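Local coordinates for putative thioesterase II (Thermobifida fusca, PDB 3BBJ), which probably hydrolyses thioesters such as acyl-CoA, with two hotdog-type domains in one chain, at residues A[55-69]-A[99-111]. Sequence-based numbering, arbitrary orientation.
Sequences HLHAVSSSYHFHRPA and RTILTGTLATATL. With SO4 (sulfate ion), chain C.
Arg-67 sets CG beside its backbone N (chi1 -63°) and then runs extended to NE, which carries its guanidinium along Thr-100. There NH1 donates to a lone pair of Thr-100 O at 2.7 Å, close to the guanidinium plane. NH2 points almost straight at sulfate O3 (3.2 Å), and NE adds a weak bond to O1. The ion, probably from the crystallisation liquor, also lies near Arg-99, whose CB lies over one face of the guanidinium, toward NE.

At the other end, His-57 turns its ring (chi1 -49°) so that ND1 accepts from Leu-111 N at 3.0 Å, in the ring plane. Thr-110 OG1 takes the N-H of Leu-56 at 3.1 Å.

Between these ends, strands 57-65 and 99-109 pair antiparallel in the N-terminal hotdog domain. A classic beta bulge interrupts the ladder: Val-59 N and Ser-60 N both donate to Ala-107 O. Ala-58, Ser-61, Tyr-63, Phe-65, Leu-102 and Leu-106 face the side covered by helix 38-51, the central helix of the hotdog. The Tyr-63 ring lies across Gly-104, with CD1 3.5 Å from its CA, and OH reaches Leu-106 CD2 at 3.6 Å. Leu-102 lies side by side with Phe-65 and packs on Leu-41 and Leu-45 of that helix.

Ser-62 and His-64 point to the opposite face. Ser-62 OG bonds His-64 NE2 of the second subunit, and His-64 NE2 bonds Ser-62 OG of the second subunit in return.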
ATOM      1  N   HIS A  55      14.670  15.256  -5.876  1.00 56.58           N
ATOM      2  CA  HIS A  55      14.925  14.572  -4.619  1.00 53.82           C
ATOM      3  C   HIS A  55      15.557  13.217  -4.884  1.00 52.49           C
ATOM      4  O   HIS A  55      15.379  12.631  -5.958  1.00 50.61           O
ATOM      5  CB  HIS A  55      13.632  14.429  -3.843  1.00 54.40           C
ATOM      6  CG  HIS A  55      12.963  15.735  -3.565  1.00 53.77           C
ATOM      7  ND1 HIS A  55      13.484  16.667  -2.697  1.00 58.45           N
ATOM      8  CD2 HIS A  55      11.812  16.264  -4.040  1.00 57.23           C
ATOM      9  CE1 HIS A  55      12.682  17.716  -2.651  1.00 58.20           C
ATOM     10  NE2 HIS A  55      11.658  17.497  -3.458  1.00 57.87           N
ATOM     11  N   LEU A  56      16.274  12.711  -3.887  1.00 51.60           N
ATOM     12  CA  LEU A  56      17.123  11.540  -4.068  1.00 51.51           C
ATOM     13  C   LEU A  56      16.447  10.179  -3.929  1.00 50.08           C
ATOM     14  O   LEU A  56      16.932   9.211  -4.518  1.00 48.22           O
ATOM     15  CB  LEU A  56      18.314  11.602  -3.101  1.00 50.75           C
ATOM     16  CG  LEU A  56      19.277  12.781  -3.293  1.00 55.65           C
ATOM     17  CD1 LEU A  56      20.501  12.635  -2.372  1.00 51.45           C
ATOM     18  CD2 LEU A  56      19.728  12.916  -4.756  1.00 54.77           C
ATOM     19  N   HIS A  57      15.341  10.108  -3.179  1.00 50.02           N
ATOM     20  CA  HIS A  57      14.763   8.807  -2.777  1.00 49.14           C
ATOM     21  C   HIS A  57      13.309   8.606  -3.070  1.00 47.94           C
ATOM     22  O   HIS A  57      12.523   9.537  -3.010  1.00 48.21           O
ATOM     23  CB  HIS A  57      14.926   8.607  -1.270  1.00 48.97           C
ATOM     24  CG  HIS A  57      16.308   8.868  -0.793  1.00 48.55           C
ATOM     25  ND1 HIS A  57      16.597   9.814   0.163  1.00 53.69           N
ATOM     26  CD2 HIS A  57      17.493   8.363  -1.199  1.00 44.16           C
ATOM     27  CE1 HIS A  57      17.904   9.850   0.360  1.00 49.71           C
ATOM     28  NE2 HIS A  57      18.470   8.981  -0.456  1.00 51.59           N
ATOM     29  N   ALA A  58      12.973   7.346  -3.315  1.00 48.42           N
ATOM     30  CA  ALA A  58      11.601   6.902  -3.555  1.00 48.57           C
ATOM     31  C   ALA A  58      11.008   6.508  -2.203  1.00 49.32           C
ATOM     32  O   ALA A  58      11.252   5.398  -1.707  1.00 51.05           O
ATOM     33  CB  ALA A  58      11.606   5.723  -4.502  1.00 45.36           C
ATOM     34  N   VAL A  59      10.245   7.423  -1.603  1.00 49.18           N
ATOM     35  CA  VAL A  59       9.740   7.231  -0.236  1.00 49.35           C
ATOM     36  C   VAL A  59       8.427   6.461  -0.173  1.00 48.24           C
ATOM     37  O   VAL A  59       8.236   5.658   0.750  1.00 46.26           O
ATOM     38  CB  VAL A  59       9.690   8.567   0.535  1.00 49.91           C
ATOM     39  CG1 VAL A  59       8.943   8.411   1.840  1.00 50.29           C
ATOM     40  CG2 VAL A  59      11.142   9.041   0.798  1.00 51.06           C
ATOM     41  N   SER A  60       7.526   6.702  -1.132  1.00 47.47           N
ATOM     42  CA  SER A  60       6.341   5.849  -1.299  1.00 49.21           C
ATOM     43  C   SER A  60       6.147   5.589  -2.772  1.00 48.18           C
ATOM     44  O   SER A  60       6.073   6.523  -3.562  1.00 47.87           O
ATOM     45  CB  SER A  60       5.064   6.472  -0.731  1.00 48.97           C
ATOM     46  OG  SER A  60       5.274   6.919   0.590  1.00 56.07           O
ATOM     47  N   SER A  61       6.035   4.307  -3.118  1.00 47.15           N
ATOM     48  CA  SER A  61       5.873   3.883  -4.491  1.00 45.84           C
ATOM     49  C   SER A  61       4.692   2.914  -4.596  1.00 45.24           C
ATOM     50  O   SER A  61       4.689   1.873  -3.948  1.00 45.67           O
ATOM     51  CB  SER A  61       7.164   3.209  -4.958  1.00 46.01           C
ATOM     52  OG  SER A  61       8.303   4.022  -4.691  1.00 45.40           O
ATOM     53  N   SER A  62       3.702   3.277  -5.412  1.00 44.20           N
ATOM     54  CA  SER A  62       2.531   2.443  -5.703  1.00 43.47           C
ATOM     55  C   SER A  62       2.520   2.051  -7.167  1.00 44.62           C
ATOM     56  O   SER A  62       2.557   2.915  -8.064  1.00 44.86           O
ATOM     57  CB  SER A  62       1.236   3.183  -5.402  1.00 41.48           C
ATOM     58  OG  SER A  62       1.336   4.534  -5.798  1.00 43.17           O
ATOM     59  N   TYR A  63       2.430   0.744  -7.401  1.00 43.58           N
ATOM     60  CA  TYR A  63       2.487   0.200  -8.735  1.00 43.10           C
ATOM     61  C   TYR A  63       1.249  -0.643  -9.035  1.00 43.97           C
ATOM     62  O   TYR A  63       0.836  -1.494  -8.225  1.00 42.11           O
ATOM     63  CB  TYR A  63       3.724  -0.682  -8.877  1.00 44.12           C
ATOM     64  CG  TYR A  63       5.070  -0.002  -8.698  1.00 42.91           C
ATOM     65  CD1 TYR A  63       5.712   0.586  -9.784  1.00 41.41           C
ATOM     66  CD2 TYR A  63       5.740  -0.023  -7.471  1.00 42.34           C
ATOM     67  CE1 TYR A  63       6.929   1.189  -9.656  1.00 42.69           C
ATOM     68  CE2 TYR A  63       6.992   0.568  -7.334  1.00 44.92           C
ATOM     69  CZ  TYR A  63       7.572   1.190  -8.440  1.00 46.24           C
ATOM     70  OH  TYR A  63       8.804   1.793  -8.361  1.00 45.88           O
ATOM     71  N   HIS A  64       0.687  -0.423 -10.222  1.00 45.21           N
ATOM     72  CA  HIS A  64      -0.436  -1.222 -10.727  1.00 44.77           C
ATOM     73  C   HIS A  64       0.018  -1.988 -11.955  1.00 44.94           C
ATOM     74  O   HIS A  64       0.524  -1.381 -12.886  1.00 44.41           O
ATOM     75  CB  HIS A  64      -1.625  -0.323 -11.024  1.00 41.96           C
ATOM     76  CG  HIS A  64      -2.334   0.124  -9.786  1.00 44.07           C
ATOM     77  ND1 HIS A  64      -3.518  -0.437  -9.368  1.00 34.34           N
ATOM     78  CD2 HIS A  64      -1.985   1.022  -8.832  1.00 41.36           C
ATOM     79  CE1 HIS A  64      -3.898   0.145  -8.243  1.00 40.44           C
ATOM     80  NE2 HIS A  64      -2.979   1.023  -7.889  1.00 38.39           N
ATOM     81  N   PHE A  65      -0.146  -3.315 -11.931  1.00 46.17           N
ATOM     82  CA  PHE A  65       0.354  -4.221 -12.978  1.00 46.34           C
ATOM     83  C   PHE A  65      -0.769  -4.571 -13.907  1.00 47.93           C
ATOM     84  O   PHE A  65      -1.780  -5.099 -13.469  1.00 50.11           O
ATOM     85  CB  PHE A  65       0.912  -5.516 -12.364  1.00 46.58           C
ATOM     86  CG  PHE A  65       2.136  -5.301 -11.543  1.00 47.26           C
ATOM     87  CD1 PHE A  65       2.040  -4.859 -10.240  1.00 43.51           C
ATOM     88  CD2 PHE A  65       3.402  -5.507 -12.088  1.00 50.35           C
ATOM     89  CE1 PHE A  65       3.200  -4.609  -9.486  1.00 49.58           C
ATOM     90  CE2 PHE A  65       4.555  -5.279 -11.333  1.00 50.36           C
ATOM     91  CZ  PHE A  65       4.454  -4.828 -10.038  1.00 46.16           C
ATOM     92  N   HIS A  66      -0.595  -4.295 -15.192  1.00 48.13           N
ATOM     93  CA  HIS A  66      -1.664  -4.502 -16.161  1.00 48.42           C
ATOM     94  C   HIS A  66      -1.498  -5.791 -16.944  1.00 48.66           C
ATOM     95  O   HIS A  66      -2.478  -6.545 -17.116  1.00 47.84           O
ATOM     96  CB  HIS A  66      -1.730  -3.319 -17.130  1.00 48.61           C
ATOM     97  CG  HIS A  66      -1.861  -1.998 -16.446  1.00 46.31           C
ATOM     98  ND1 HIS A  66      -2.820  -1.753 -15.490  1.00 49.41           N
ATOM     99  CD2 HIS A  66      -1.158  -0.851 -16.577  1.00 49.12           C
ATOM    100  CE1 HIS A  66      -2.709  -0.509 -15.070  1.00 51.15           C
ATOM    101  NE2 HIS A  66      -1.698   0.058 -15.706  1.00 53.20           N
ATOM    102  N   ARG A  67      -0.263  -6.021 -17.412  1.00 48.63           N
ATOM    103  CA  ARG A  67       0.087  -7.167 -18.252  1.00 49.53           C
ATOM    104  C   ARG A  67       1.507  -7.630 -17.995  1.00 49.89           C
ATOM    105  O   ARG A  67       2.348  -6.833 -17.563  1.00 52.23           O
ATOM    106  CB  ARG A  67       0.053  -6.778 -19.736  1.00 51.25           C
ATOM    107  CG  ARG A  67      -1.279  -6.341 -20.297  1.00 52.81           C
ATOM    108  CD  ARG A  67      -1.107  -5.811 -21.707  1.00 51.26           C
ATOM    109  NE  ARG A  67      -2.364  -5.243 -22.196  1.00 55.81           N
ATOM    110  CZ  ARG A  67      -2.812  -4.012 -21.937  1.00 57.11           C
ATOM    111  NH1 ARG A  67      -2.116  -3.165 -21.191  1.00 55.56           N
ATOM    112  NH2 ARG A  67      -3.981  -3.623 -22.437  1.00 55.66           N
ATOM    113  N   PRO A  68       1.797  -8.915 -18.291  1.00 49.41           N
ATOM    114  CA  PRO A  68       3.169  -9.421 -18.176  1.00 48.31           C
ATOM    115  C   PRO A  68       4.064  -8.846 -19.248  1.00 48.77           C
ATOM    116  O   PRO A  68       3.600  -8.619 -20.359  1.00 50.57           O
ATOM    117  CB  PRO A  68       3.011 -10.916 -18.462  1.00 48.33           C
ATOM    118  CG  PRO A  68       1.812 -10.990 -19.351  1.00 46.88           C
ATOM    119  CD  PRO A  68       0.877  -9.977 -18.745  1.00 49.00           C
ATOM    120  N   ALA A  69       5.327  -8.619 -18.916  1.00 49.50           N
ATOM    121  CA  ALA A  69       6.350  -8.267 -19.896  1.00 49.92           C
ATOM    122  C   ALA A  69       7.261  -9.466 -20.166  1.00 52.56           C
ATOM    123  O   ALA A  69       7.364 -10.395 -19.350  1.00 51.90           O
ATOM    124  CB  ALA A  69       7.189  -7.094 -19.412  1.00 49.41           C
ATOM    125  N   ARG A  99       1.885  -1.928 -25.790  1.00 69.31           N
ATOM    126  CA  ARG A  99       0.926  -2.164 -24.710  1.00 69.24           C
ATOM    127  C   ARG A  99       1.508  -1.750 -23.364  1.00 64.82           C
ATOM    128  O   ARG A  99       2.716  -1.921 -23.129  1.00 63.67           O
ATOM    129  CB  ARG A  99       0.505  -3.639 -24.709  1.00 69.40           C
ATOM    130  CG  ARG A  99      -0.437  -3.996 -25.878  1.00 73.97           C
ATOM    131  CD  ARG A  99      -0.694  -5.498 -26.024  1.00 75.21           C
ATOM    132  NE  ARG A  99       0.514  -6.234 -26.422  1.00 86.98           N
ATOM    133  CZ  ARG A  99       0.542  -7.499 -26.862  1.00 88.41           C
ATOM    134  NH1 ARG A  99      -0.581  -8.208 -26.984  1.00 87.65           N
ATOM    135  NH2 ARG A  99       1.709  -8.059 -27.195  1.00 84.33           N
ATOM    136  N   THR A 100       0.661  -1.188 -22.496  1.00 60.37           N
ATOM    137  CA  THR A 100       1.104  -0.802 -21.160  1.00 58.47           C
ATOM    138  C   THR A 100       1.255  -2.048 -20.284  1.00 55.72           C
ATOM    139  O   THR A 100       0.385  -2.898 -20.225  1.00 53.69           O
ATOM    140  CB  THR A 100       0.188   0.253 -20.474  1.00 59.81           C
ATOM    141  OG1 THR A 100      -1.166  -0.211 -20.449  1.00 61.11           O
ATOM    142  CG2 THR A 100       0.253   1.592 -21.203  1.00 56.15           C
ATOM    143  N   ILE A 101       2.392  -2.142 -19.612  1.00 54.01           N
ATOM    144  CA  ILE A 101       2.709  -3.280 -18.767  1.00 52.19           C
ATOM    145  C   ILE A 101       2.326  -2.987 -17.303  1.00 52.18           C
ATOM    146  O   ILE A 101       1.567  -3.732 -16.661  1.00 50.45           O
ATOM    147  CB  ILE A 101       4.231  -3.576 -18.864  1.00 51.60           C
ATOM    148  CG1 ILE A 101       4.650  -3.791 -20.334  1.00 50.74           C
ATOM    149  CG2 ILE A 101       4.650  -4.749 -17.951  1.00 50.02           C
ATOM    150  CD1 ILE A 101       3.950  -4.940 -21.062  1.00 51.12           C
ATOM    151  N   LEU A 102       2.823  -1.845 -16.835  1.00 52.71           N
ATOM    152  CA  LEU A 102       2.843  -1.484 -15.443  1.00 51.38           C
ATOM    153  C   LEU A 102       2.934   0.021 -15.306  1.00 51.04           C
ATOM    154  O   LEU A 102       3.623   0.667 -16.086  1.00 51.05           O
ATOM    155  CB  LEU A 102       4.123  -2.085 -14.848  1.00 53.85           C
ATOM    156  CG  LEU A 102       4.474  -1.837 -13.379  1.00 53.53           C
ATOM    157  CD1 LEU A 102       3.388  -2.446 -12.493  1.00 54.55           C
ATOM    158  CD2 LEU A 102       5.823  -2.433 -13.093  1.00 50.13           C
ATOM    159  N   THR A 103       2.237   0.575 -14.313  1.00 50.99           N
ATOM    160  CA  THR A 103       2.380   1.991 -13.968  1.00 49.55           C
ATOM    161  C   THR A 103       2.679   2.152 -12.478  1.00 48.64           C
ATOM    162  O   THR A 103       2.138   1.438 -11.647  1.00 47.86           O
ATOM    163  CB  THR A 103       1.158   2.831 -14.338  1.00 48.20           C
ATOM    164  OG1 THR A 103       1.452   4.209 -14.078  1.00 54.95           O
ATOM    165  CG2 THR A 103      -0.056   2.426 -13.542  1.00 46.14           C
ATOM    166  N   GLY A 104       3.584   3.082 -12.179  1.00 47.79           N
ATOM    167  CA  GLY A 104       3.952   3.425 -10.819  1.00 47.64           C
ATOM    168  C   GLY A 104       3.819   4.923 -10.576  1.00 48.14           C
ATOM    169  O   GLY A 104       3.942   5.719 -11.509  1.00 48.78           O
ATOM    170  N   THR A 105       3.476   5.302  -9.342  1.00 47.31           N
ATOM    171  CA  THR A 105       3.513   6.700  -8.932  1.00 45.14           C
ATOM    172  C   THR A 105       4.390   6.684  -7.694  1.00 45.20           C
ATOM    173  O   THR A 105       4.249   5.823  -6.844  1.00 45.29           O
ATOM    174  CB  THR A 105       2.121   7.283  -8.695  1.00 46.41           C
ATOM    175  OG1 THR A 105       1.335   7.070  -9.874  1.00 46.56           O
ATOM    176  CG2 THR A 105       2.197   8.802  -8.397  1.00 37.51           C
ATOM    177  N   LEU A 106       5.367   7.574  -7.662  1.00 45.74           N
ATOM    178  CA  LEU A 106       6.364   7.572  -6.619  1.00 45.60           C
ATOM    179  C   LEU A 106       6.471   8.927  -5.977  1.00 45.33           C
ATOM    180  O   LEU A 106       6.691   9.934  -6.661  1.00 46.65           O
ATOM    181  CB  LEU A 106       7.748   7.149  -7.168  1.00 46.39           C
ATOM    182  CG  LEU A 106       7.935   5.698  -7.659  1.00 44.55           C
ATOM    183  CD1 LEU A 106       7.321   5.491  -9.038  1.00 46.57           C
ATOM    184  CD2 LEU A 106       9.394   5.307  -7.687  1.00 45.62           C
ATOM    185  N   ALA A 107       6.296   8.941  -4.653  1.00 46.05           N
ATOM    186  CA  ALA A 107       6.532  10.130  -3.862  1.00 45.61           C
ATOM    187  C   ALA A 107       8.022  10.080  -3.581  1.00 46.65           C
ATOM    188  O   ALA A 107       8.495   9.161  -2.891  1.00 48.25           O
ATOM    189  CB  ALA A 107       5.724  10.110  -2.559  1.00 44.54           C
ATOM    190  N   THR A 108       8.762  11.043  -4.137  1.00 48.50           N
ATOM    191  CA  THR A 108      10.201  11.126  -3.903  1.00 50.09           C
ATOM    192  C   THR A 108      10.488  12.270  -2.954  1.00 51.40           C
ATOM    193  O   THR A 108       9.819  13.310  -2.987  1.00 51.55           O
ATOM    194  CB  THR A 108      11.035  11.323  -5.196  1.00 49.36           C
ATOM    195  OG1 THR A 108      11.034  12.702  -5.565  1.00 51.23           O
ATOM    196  CG2 THR A 108      10.493  10.462  -6.359  1.00 48.87           C
ATOM    197  N   ALA A 109      11.473  12.044  -2.097  1.00 51.99           N
ATOM    198  CA  ALA A 109      11.928  13.028  -1.123  1.00 51.72           C
ATOM    199  C   ALA A 109      13.399  12.691  -0.832  1.00 51.99           C
ATOM    200  O   ALA A 109      13.948  11.776  -1.426  1.00 51.17           O
ATOM    201  CB  ALA A 109      11.092  12.961   0.138  1.00 49.74           C
ATOM    202  N   THR A 110      14.034  13.442   0.055  1.00 52.58           N
ATOM    203  CA  THR A 110      15.416  13.178   0.423  1.00 53.09           C
ATOM    204  C   THR A 110      15.452  12.914   1.906  1.00 52.78           C
ATOM    205  O   THR A 110      15.262  13.811   2.688  1.00 53.46           O
ATOM    206  CB  THR A 110      16.341  14.368   0.056  1.00 53.86           C
ATOM    207  OG1 THR A 110      16.279  14.579  -1.360  1.00 56.94           O
ATOM    208  CG2 THR A 110      17.813  14.097   0.479  1.00 49.24           C
ATOM    209  N   LEU A 111      15.683  11.668   2.282  1.00 53.90           N
ATOM    210  CA  LEU A 111      15.752  11.294   3.680  1.00 54.03           C
ATOM    211  C   LEU A 111      17.125  11.606   4.264  1.00 55.54           C
ATOM    212  O   LEU A 111      18.117  11.650   3.545  1.00 57.03           O
ATOM    213  CB  LEU A 111      15.497   9.803   3.840  1.00 53.05           C
ATOM    214  CG  LEU A 111      14.152   9.245   3.374  1.00 49.25           C
ATOM    215  CD1 LEU A 111      14.093   7.762   3.727  1.00 36.28           C
ATOM    216  CD2 LEU A 111      13.022  10.033   4.002  1.00 43.35           C
TER
HETATM  217  S   SO4 C 272      -4.981  -6.914 -24.398  0.50 70.96           S
HETATM  218  O1  SO4 C 272      -4.556  -7.573 -23.160  0.50 56.00           O
HETATM  219  O2  SO4 C 272      -5.861  -7.827 -25.132  0.50 61.04           O
HETATM  220  O3  SO4 C 272      -5.731  -5.694 -24.092  0.50 58.86           O
HETATM  221  O4  SO4 C 272      -3.814  -6.564 -25.216  0.50 59.82           O